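Local atomic coordinates of probable thiol peroxidase (Chromobacterium violaceum, PDB entry 3KEB), a protein that probably reduces peroxides as a thiol-dependent peroxidase of the redoxin family, a branch of the thioredoxin-fold proteins. Residues E4-P16 against Y151-D163. Numbering follows the deposited sequence. Where two conformers were deposited one is given.
Sequences EDFWVQYGDEMLP and YSERLANTRDFFD
Gln9 and Asn157 form a single isolated beta bridge, an example of how two chain segments can be pinned by one pair of backbone bonds and then flanked by side-chain contacts. Gln9 N donates to Ala156 O at 2.8 Å, lying above the carbonyl plane, whereas Thr158 N meets Gln9 O almost head-on, with a C=O...N angle of 174°. Two CA-H...O contacts accompany them, from Val8 CA to Ala156 O and from Asn157 CA to Gln9 O.

At one end of the bridge the contact is aromatic and cationic. The guanidinium of Arg154 lies flat over one face of the Phe6 ring, an off-centre cation-pi stack with planes 21° apart and centres separated by 4.2 Å, while the edge of the ring meets Leu155 O at Phe6 CE2 (3.6 Å). The bend at chi3 (-75°) lays the guanidinium over Phe6 CG and CB, with Arg154 CB near Phe6 CZ, the two side chains running in opposite directions; Arg154 NH1 is also held by Gly124 O.

Between the two ends, Val8 CG2 packs against Leu155 O (3.4 Å) and Thr158 CG2 (4.0 Å).

Polar links dominate the other end. Asn157 OD1 accepts from Arg159 N in its carbonyl plane, closing an Asx turn, and also takes a hydrogen bond from a water that accepts from Gly11 N. The same water bonds Thr158 OG1, which borders the edge of the Tyr10 ring and has His64 as a further partner. Gln9 NE2 bonds Gly11 O, bracing the type II' turn of the hairpin.

The N-terminal hairpin 7-16 is thus fastened, probably as an addition to the thioredoxin-fold core, to the chain leaving strand 149-154, outermost within this chain in the mixed sheet, just before Phe161 and Phe162 pack on helix 67-77 and Asp163 caps helix 164-177.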
ATOM      1  N   GLU A   4      -2.784   0.152  26.694  1.00 25.58           N
ATOM      2  CA  GLU A   4      -3.521  -0.119  25.394  1.00 25.65           C
ATOM      3  C   GLU A   4      -5.059  -0.218  25.582  1.00 23.00           C
ATOM      4  O   GLU A   4      -5.532  -0.618  26.623  1.00 24.41           O
ATOM      5  CB  GLU A   4      -2.925  -1.345  24.655  1.00 26.70           C
ATOM      6  CG  GLU A   4      -1.360  -1.219  24.353  1.00 29.02           C
ATOM      7  CD  GLU A   4      -0.936   0.035  23.448  1.00 34.12           C
ATOM      8  OE1 GLU A   4      -1.750   0.973  23.173  1.00 33.52           O
ATOM      9  OE2 GLU A   4       0.245   0.073  23.002  1.00 37.90           O
ATOM     10  N   ASP A   5      -5.845   0.179  24.604  1.00 19.27           N
ATOM     11  CA  ASP A   5      -7.292   0.139  24.665  0.60 18.50           C
ATOM     12  C   ASP A   5      -7.810  -1.124  23.971  1.00 16.85           C
ATOM     13  O   ASP A   5      -8.937  -1.497  24.170  1.00 16.27           O
ATOM     14  CB  ASP A   5      -7.946   1.311  23.906  0.60 18.20           C
ATOM     15  CG  ASP A   5      -7.725   2.688  24.569  0.60 22.47           C
ATOM     16  OD1 ASP A   5      -8.074   2.887  25.769  0.60 25.39           O
ATOM     17  OD2 ASP A   5      -7.263   3.603  23.840  0.60 22.52           O
ATOM     18  N   PHE A   6      -7.006  -1.694  23.058  1.00 14.41           N
ATOM     19  CA  PHE A   6      -7.492  -2.816  22.254  1.00 11.87           C
ATOM     20  C   PHE A   6      -6.345  -3.697  21.703  1.00 10.92           C
ATOM     21  O   PHE A   6      -5.299  -3.177  21.420  1.00 10.20           O
ATOM     22  CB  PHE A   6      -8.318  -2.264  21.116  1.00 12.20           C
ATOM     23  CG  PHE A   6      -9.158  -3.306  20.445  1.00  8.99           C
ATOM     24  CD1 PHE A   6     -10.390  -3.662  20.949  1.00 13.98           C
ATOM     25  CD2 PHE A   6      -8.663  -3.994  19.367  1.00 16.35           C
ATOM     26  CE1 PHE A   6     -11.151  -4.661  20.313  1.00 15.57           C
ATOM     27  CE2 PHE A   6      -9.380  -5.009  18.799  1.00 12.13           C
ATOM     28  CZ  PHE A   6     -10.623  -5.319  19.273  1.00 13.08           C
ATOM     29  N   TRP A   7      -6.596  -5.014  21.479  1.00 11.64           N
ATOM     30  CA  TRP A   7      -5.603  -5.930  20.931  1.00 10.52           C
ATOM     31  C   TRP A   7      -6.232  -6.797  19.883  1.00 11.76           C
ATOM     32  O   TRP A   7      -7.383  -7.218  20.019  1.00 11.82           O
ATOM     33  CB  TRP A   7      -5.038  -6.883  22.002  1.00 11.33           C
ATOM     34  CG  TRP A   7      -4.378  -6.237  23.133  1.00  9.71           C
ATOM     35  CD1 TRP A   7      -4.992  -5.644  24.210  1.00 11.30           C
ATOM     36  CD2 TRP A   7      -2.971  -6.097  23.348  1.00 10.28           C
ATOM     37  NE1 TRP A   7      -4.066  -5.131  25.050  1.00  9.36           N
ATOM     38  CE2 TRP A   7      -2.811  -5.382  24.561  1.00 10.51           C
ATOM     39  CE3 TRP A   7      -1.833  -6.500  22.641  1.00  9.86           C
ATOM     40  CZ2 TRP A   7      -1.545  -5.063  25.098  1.00 13.60           C
ATOM     41  CZ3 TRP A   7      -0.560  -6.189  23.176  1.00 13.11           C
ATOM     42  CH2 TRP A   7      -0.434  -5.473  24.397  1.00 14.56           C
ATOM     43  N   VAL A   8      -5.440  -7.097  18.850  1.00 10.75           N
ATOM     44  CA  VAL A   8      -5.845  -8.006  17.819  1.00 11.14           C
ATOM     45  C   VAL A   8      -4.842  -9.145  17.787  1.00 11.91           C
ATOM     46  O   VAL A   8      -3.615  -8.935  17.852  1.00 13.04           O
ATOM     47  CB  VAL A   8      -5.995  -7.300  16.401  1.00 12.12           C
ATOM     48  CG1 VAL A   8      -4.645  -6.742  15.906  1.00 13.63           C
ATOM     49  CG2 VAL A   8      -6.688  -8.256  15.399  1.00 11.43           C
ATOM     50  N   GLN A   9      -5.371 -10.355  17.685  1.00 11.89           N
ATOM     51  CA  GLN A   9      -4.573 -11.552  17.575  1.00 10.97           C
ATOM     52  C   GLN A   9      -4.386 -11.918  16.112  1.00 10.59           C
ATOM     53  O   GLN A   9      -5.363 -12.036  15.364  1.00  9.83           O
ATOM     54  CB  GLN A   9      -5.267 -12.704  18.309  1.00 11.21           C
ATOM     55  CG  GLN A   9      -4.409 -13.974  18.494  1.00 13.26           C
ATOM     56  CD  GLN A   9      -3.367 -13.906  19.660  1.00 19.44           C
ATOM     57  OE1 GLN A   9      -3.582 -13.215  20.692  1.00 20.75           O
ATOM     58  NE2 GLN A   9      -2.236 -14.642  19.495  1.00 17.72           N
ATOM     59  N   TYR A  10      -3.118 -12.114  15.737  1.00 11.60           N
ATOM     60  CA  TYR A  10      -2.730 -12.456  14.370  1.00 11.74           C
ATOM     61  C   TYR A  10      -1.808 -13.646  14.512  1.00 12.00           C
ATOM     62  O   TYR A  10      -0.670 -13.512  14.887  1.00 11.02           O
ATOM     63  CB  TYR A  10      -2.037 -11.246  13.684  1.00 12.17           C
ATOM     64  CG  TYR A  10      -1.394 -11.554  12.358  1.00 12.07           C
ATOM     65  CD1 TYR A  10      -2.152 -11.992  11.296  1.00 12.88           C
ATOM     66  CD2 TYR A  10      -0.038 -11.347  12.151  1.00 14.83           C
ATOM     67  CE1 TYR A  10      -1.570 -12.275  10.068  1.00 14.48           C
ATOM     68  CE2 TYR A  10       0.556 -11.603  10.903  1.00 14.70           C
ATOM     69  CZ  TYR A  10      -0.218 -12.043   9.874  1.00 16.28           C
ATOM     70  OH  TYR A  10       0.327 -12.295   8.641  1.00 16.07           O
ATOM     71  N   GLY A  11      -2.328 -14.840  14.245  1.00 12.94           N
ATOM     72  CA  GLY A  11      -1.558 -16.071  14.545  1.00 14.00           C
ATOM     73  C   GLY A  11      -1.241 -16.137  16.011  1.00 14.74           C
ATOM     74  O   GLY A  11      -2.148 -15.964  16.864  1.00 15.38           O
ATOM     75  N   ASP A  12       0.048 -16.266  16.324  1.00 14.67           N
ATOM     76  CA  ASP A  12       0.493 -16.311  17.713  0.60 16.08           C
ATOM     77  C   ASP A  12       0.915 -14.926  18.249  1.00 15.79           C
ATOM     78  O   ASP A  12       1.462 -14.814  19.358  1.00 16.84           O
ATOM     79  CB  ASP A  12       1.592 -17.389  17.924  0.60 16.67           C
ATOM     80  CG  ASP A  12       3.006 -16.908  17.591  0.60 18.67           C
ATOM     81  OD1 ASP A  12       3.187 -15.880  16.900  0.60 19.89           O
ATOM     82  OD2 ASP A  12       3.958 -17.604  18.039  0.60 22.39           O
ATOM     83  N   GLU A  13       0.651 -13.866  17.511  1.00 15.33           N
ATOM     84  CA  GLU A  13       1.045 -12.532  18.028  1.00 15.26           C
ATOM     85  C   GLU A  13      -0.225 -11.786  18.493  1.00 14.81           C
ATOM     86  O   GLU A  13      -1.268 -11.914  17.867  1.00 14.53           O
ATOM     87  CB  GLU A  13       1.683 -11.745  16.911  1.00 16.39           C
ATOM     88  CG  GLU A  13       2.962 -12.361  16.259  1.00 19.92           C
ATOM     89  CD  GLU A  13       4.193 -12.069  17.052  1.00 24.43           C
ATOM     90  OE1 GLU A  13       4.071 -11.440  18.125  1.00 26.35           O
ATOM     91  OE2 GLU A  13       5.295 -12.489  16.632  1.00 29.28           O
HETATM   92  N   MSE A  14      -0.123 -11.021  19.581  1.00 13.88           N
HETATM   93  CA  MSE A  14      -1.184 -10.166  20.078  1.00 13.28           C
HETATM   94  C   MSE A  14      -0.635  -8.733  20.027  1.00 12.20           C
HETATM   95  O   MSE A  14       0.372  -8.425  20.674  1.00 10.67           O
HETATM   96  CB  MSE A  14      -1.471 -10.567  21.532  1.00 14.99           C
HETATM   97  CG  MSE A  14      -2.781 -10.227  21.991  1.00 18.83           C
HETATM   98 SE   MSE A  14      -2.995 -11.046  23.794  0.60 33.18          SE
HETATM   99  CE  MSE A  14      -1.264 -10.951  24.560  1.00 20.66           C
ATOM    100  N   LEU A  15      -1.293  -7.899  19.245  1.00 12.03           N
ATOM    101  CA  LEU A  15      -0.779  -6.601  18.839  1.00 12.61           C
ATOM    102  C   LEU A  15      -1.706  -5.484  19.277  1.00 12.72           C
ATOM    103  O   LEU A  15      -2.941  -5.581  19.109  1.00 13.26           O
ATOM    104  CB  LEU A  15      -0.634  -6.563  17.327  1.00 13.00           C
ATOM    105  CG  LEU A  15       0.199  -7.709  16.712  1.00 14.52           C
ATOM    106  CD1 LEU A  15       0.152  -7.605  15.156  1.00 16.46           C
ATOM    107  CD2 LEU A  15       1.649  -7.810  17.312  1.00 15.02           C
ATOM    108  N   PRO A  16      -1.138  -4.418  19.834  1.00 12.56           N
ATOM    109  CA  PRO A  16      -2.037  -3.275  20.137  1.00 12.66           C
ATOM    110  C   PRO A  16      -2.620  -2.621  18.931  1.00 11.73           C
ATOM    111  O   PRO A  16      -1.999  -2.632  17.834  1.00 12.06           O
ATOM    112  CB  PRO A  16      -1.129  -2.284  20.888  1.00 13.69           C
ATOM    113  CG  PRO A  16       0.239  -3.011  21.112  1.00 14.58           C
ATOM    114  CD  PRO A  16       0.281  -4.112  20.088  1.00 13.35           C
ATOM    115  N   TYR A 151     -23.568   0.976  14.468  1.00 13.03           N
ATOM    116  CA  TYR A 151     -22.875  -0.213  14.949  1.00 12.75           C
ATOM    117  C   TYR A 151     -21.402  -0.100  14.575  1.00 13.14           C
ATOM    118  O   TYR A 151     -21.072   0.313  13.439  1.00 12.78           O
ATOM    119  CB  TYR A 151     -23.475  -1.484  14.265  1.00 12.47           C
ATOM    120  CG  TYR A 151     -22.781  -2.708  14.669  1.00 11.12           C
ATOM    121  CD1 TYR A 151     -23.156  -3.362  15.809  1.00 12.62           C
ATOM    122  CD2 TYR A 151     -21.672  -3.192  13.945  1.00 14.51           C
ATOM    123  CE1 TYR A 151     -22.480  -4.525  16.221  1.00 14.96           C
ATOM    124  CE2 TYR A 151     -20.979  -4.356  14.358  1.00 15.11           C
ATOM    125  CZ  TYR A 151     -21.414  -5.018  15.485  1.00 14.64           C
ATOM    126  OH  TYR A 151     -20.788  -6.155  15.960  1.00 13.60           O
ATOM    127  N   SER A 152     -20.515  -0.498  15.473  1.00 11.69           N
ATOM    128  CA  SER A 152     -19.091  -0.590  15.119  1.00 12.75           C
ATOM    129  C   SER A 152     -18.442  -1.770  15.868  1.00 12.70           C
ATOM    130  O   SER A 152     -18.796  -2.041  17.005  1.00 12.69           O
ATOM    131  CB  SER A 152     -18.336   0.752  15.372  1.00 13.60           C
ATOM    132  OG  SER A 152     -18.246   1.075  16.754  1.00 14.54           O
ATOM    133  N   GLU A 153     -17.477  -2.444  15.252  1.00 11.51           N
ATOM    134  CA  GLU A 153     -16.822  -3.561  15.880  1.00 12.46           C
ATOM    135  C   GLU A 153     -15.431  -3.667  15.293  1.00 13.45           C
ATOM    136  O   GLU A 153     -15.243  -3.629  14.071  1.00 13.27           O
ATOM    137  CB  GLU A 153     -17.626  -4.845  15.583  1.00 14.44           C
ATOM    138  CG  GLU A 153     -16.984  -6.145  16.080  1.00 17.82           C
ATOM    139  CD  GLU A 153     -17.638  -7.404  15.494  1.00 21.15           C
ATOM    140  OE1 GLU A 153     -18.487  -7.335  14.574  1.00 18.77           O
ATOM    141  OE2 GLU A 153     -17.295  -8.469  15.984  1.00 20.37           O
ATOM    142  N   ARG A 154     -14.455  -3.880  16.156  1.00 12.60           N
ATOM    143  CA  ARG A 154     -13.129  -4.314  15.702  1.00 13.32           C
ATOM    144  C   ARG A 154     -12.938  -5.754  16.004  1.00 13.24           C
ATOM    145  O   ARG A 154     -13.356  -6.223  17.050  1.00 13.77           O
ATOM    146  CB  ARG A 154     -12.071  -3.532  16.449  1.00 11.19           C
ATOM    147  CG  ARG A 154     -12.081  -2.185  16.033  1.00 15.44           C
ATOM    148  CD  ARG A 154     -11.020  -1.407  16.729  1.00 10.48           C
ATOM    149  NE  ARG A 154     -11.364  -1.122  18.130  1.00 13.48           N
ATOM    150  CZ  ARG A 154     -10.653  -0.337  18.937  1.00 12.40           C
ATOM    151  NH1 ARG A 154      -9.551   0.228  18.515  1.00 16.52           N
ATOM    152  NH2 ARG A 154     -11.021  -0.131  20.222  1.00 15.33           N
ATOM    153  N   LEU A 155     -12.389  -6.494  15.056  1.00 12.77           N
ATOM    154  CA  LEU A 155     -12.105  -7.868  15.276  1.00 13.24           C
ATOM    155  C   LEU A 155     -10.977  -8.046  16.285  1.00 12.53           C
ATOM    156  O   LEU A 155      -9.928  -7.413  16.168  1.00 12.11           O
ATOM    157  CB  LEU A 155     -11.703  -8.555  13.948  1.00 14.33           C
ATOM    158  CG  LEU A 155     -12.725  -8.679  12.846  1.00 16.93           C
ATOM    159  CD1 LEU A 155     -12.080  -9.584  11.706  1.00 16.11           C
ATOM    160  CD2 LEU A 155     -14.026  -9.246  13.431  1.00 16.38           C
ATOM    161  N   ALA A 156     -11.175  -8.956  17.230  1.00 12.77           N
ATOM    162  CA  ALA A 156     -10.141  -9.339  18.183  1.00 13.01           C
ATOM    163  C   ALA A 156      -9.142 -10.382  17.663  1.00 12.52           C
ATOM    164  O   ALA A 156      -8.116 -10.592  18.289  1.00 13.12           O
ATOM    165  CB  ALA A 156     -10.764  -9.788  19.538  1.00 14.06           C
ATOM    166  N   ASN A 157      -9.464 -11.013  16.533  1.00 13.18           N
ATOM    167  CA  ASN A 157      -8.629 -12.037  15.905  1.00 13.42           C
ATOM    168  C   ASN A 157      -8.837 -11.913  14.402  1.00 12.91           C
ATOM    169  O   ASN A 157      -9.975 -11.778  13.978  1.00 12.23           O
ATOM    170  CB  ASN A 157      -9.008 -13.456  16.355  1.00 13.07           C
ATOM    171  CG  ASN A 157      -8.034 -14.515  15.860  1.00 14.81           C
ATOM    172  OD1 ASN A 157      -7.858 -14.691  14.661  1.00 14.97           O
ATOM    173  ND2 ASN A 157      -7.417 -15.254  16.784  1.00 14.42           N
ATOM    174  N   THR A 158      -7.755 -11.997  13.618  1.00 12.01           N
ATOM    175  CA  THR A 158      -7.792 -11.745  12.192  1.00 10.17           C
ATOM    176  C   THR A 158      -8.524 -12.780  11.400  1.00 12.61           C
ATOM    177  O   THR A 158      -8.910 -12.464  10.244  1.00 12.85           O
ATOM    178  CB  THR A 158      -6.360 -11.595  11.627  1.00 12.56           C
ATOM    179  OG1 THR A 158      -5.607 -12.752  11.917  1.00 11.25           O
ATOM    180  CG2 THR A 158      -5.635 -10.350  12.205  1.00  9.64           C
ATOM    181  N   ARG A 159      -8.699 -13.977  11.981  1.00  9.35           N
ATOM    182  CA  ARG A 159      -9.429 -15.067  11.297  1.00 13.53           C
ATOM    183  C   ARG A 159     -10.922 -14.983  11.496  1.00 13.70           C
ATOM    184  O   ARG A 159     -11.676 -15.670  10.790  1.00 14.51           O
ATOM    185  CB  ARG A 159      -8.929 -16.403  11.760  1.00 12.22           C
ATOM    186  CG  ARG A 159      -7.488 -16.633  11.452  1.00 17.81           C
ATOM    187  CD  ARG A 159      -7.084 -18.016  12.005  1.00 20.71           C
ATOM    188  NE  ARG A 159      -5.787 -18.419  11.478  1.00 26.42           N
ATOM    189  CZ  ARG A 159      -4.699 -18.598  12.211  1.00 27.81           C
ATOM    190  NH1 ARG A 159      -4.702 -18.420  13.517  1.00 32.68           N
ATOM    191  NH2 ARG A 159      -3.578 -18.954  11.601  1.00 31.14           N
ATOM    192  N   ASP A 160     -11.351 -14.102  12.411  1.00 14.13           N
ATOM    193  CA  ASP A 160     -12.753 -14.021  12.743  1.00 14.79           C
ATOM    194  C   ASP A 160     -13.540 -13.309  11.649  1.00 13.15           C
ATOM    195  O   ASP A 160     -13.009 -12.516  10.869  1.00 13.75           O
ATOM    196  CB  ASP A 160     -12.984 -13.261  14.046  1.00 13.97           C
ATOM    197  CG  ASP A 160     -12.455 -13.980  15.300  1.00 18.60           C
ATOM    198  OD1 ASP A 160     -12.088 -15.166  15.257  1.00 20.14           O
ATOM    199  OD2 ASP A 160     -12.437 -13.304  16.376  1.00 22.22           O
ATOM    200  N   PHE A 161     -14.859 -13.488  11.699  1.00 12.92           N
ATOM    201  CA  PHE A 161     -15.788 -12.661  10.943  1.00 12.64           C
ATOM    202  C   PHE A 161     -16.490 -11.654  11.842  1.00 12.93           C
ATOM    203  O   PHE A 161     -16.662 -11.849  13.047  1.00 12.19           O
ATOM    204  CB  PHE A 161     -16.839 -13.498  10.165  1.00 14.04           C
ATOM    205  CG  PHE A 161     -16.270 -14.492   9.178  1.00 15.32           C
ATOM    206  CD1 PHE A 161     -15.106 -14.253   8.493  1.00 19.90           C
ATOM    207  CD2 PHE A 161     -16.915 -15.701   8.965  1.00 19.76           C
ATOM    208  CE1 PHE A 161     -14.582 -15.181   7.615  1.00 21.88           C
ATOM    209  CE2 PHE A 161     -16.414 -16.621   8.072  1.00 24.68           C
ATOM    210  CZ  PHE A 161     -15.234 -16.350   7.400  1.00 22.33           C
ATOM    211  N   PHE A 162     -16.945 -10.561  11.236  1.00 13.01           N
ATOM    212  CA  PHE A 162     -17.788  -9.602  11.938  1.00 14.04           C
ATOM    213  C   PHE A 162     -19.082 -10.246  12.440  1.00 14.14           C
ATOM    214  O   PHE A 162     -19.526 -11.266  11.913  1.00 14.46           O
ATOM    215  CB  PHE A 162     -18.139  -8.448  10.982  1.00 13.69           C
ATOM    216  CG  PHE A 162     -16.946  -7.760  10.386  1.00 15.54           C
ATOM    217  CD1 PHE A 162     -15.991  -7.150  11.210  1.00 15.81           C
ATOM    218  CD2 PHE A 162     -16.797  -7.679   9.001  1.00 14.81           C
ATOM    219  CE1 PHE A 162     -14.880  -6.532  10.683  1.00 14.65           C
ATOM    220  CE2 PHE A 162     -15.697  -6.997   8.467  1.00 14.77           C
ATOM    221  CZ  PHE A 162     -14.745  -6.444   9.307  1.00 14.95           C
ATOM    222  N   ASP A 163     -19.730  -9.617  13.421  1.00 13.91           N
ATOM    223  CA  ASP A 163     -20.975 -10.098  14.009  1.00 15.56           C
ATOM    224  C   ASP A 163     -22.150  -9.627  13.148  1.00 15.94           C
ATOM    225  O   ASP A 163     -22.887  -8.695  13.506  1.00 13.60           O
ATOM    226  CB  ASP A 163     -21.125  -9.577  15.432  1.00 15.94           C
ATOM    227  CG  ASP A 163     -22.253 -10.263  16.202  1.00 18.07           C
ATOM    228  OD1 ASP A 163     -23.058 -10.962  15.604  1.00 15.66           O
ATOM    229  OD2 ASP A 163     -22.320 -10.064  17.438  1.00 19.80           O
TER
HETATM  230  O   HOH W   1      -5.070 -14.986  13.721  1.00 16.06           O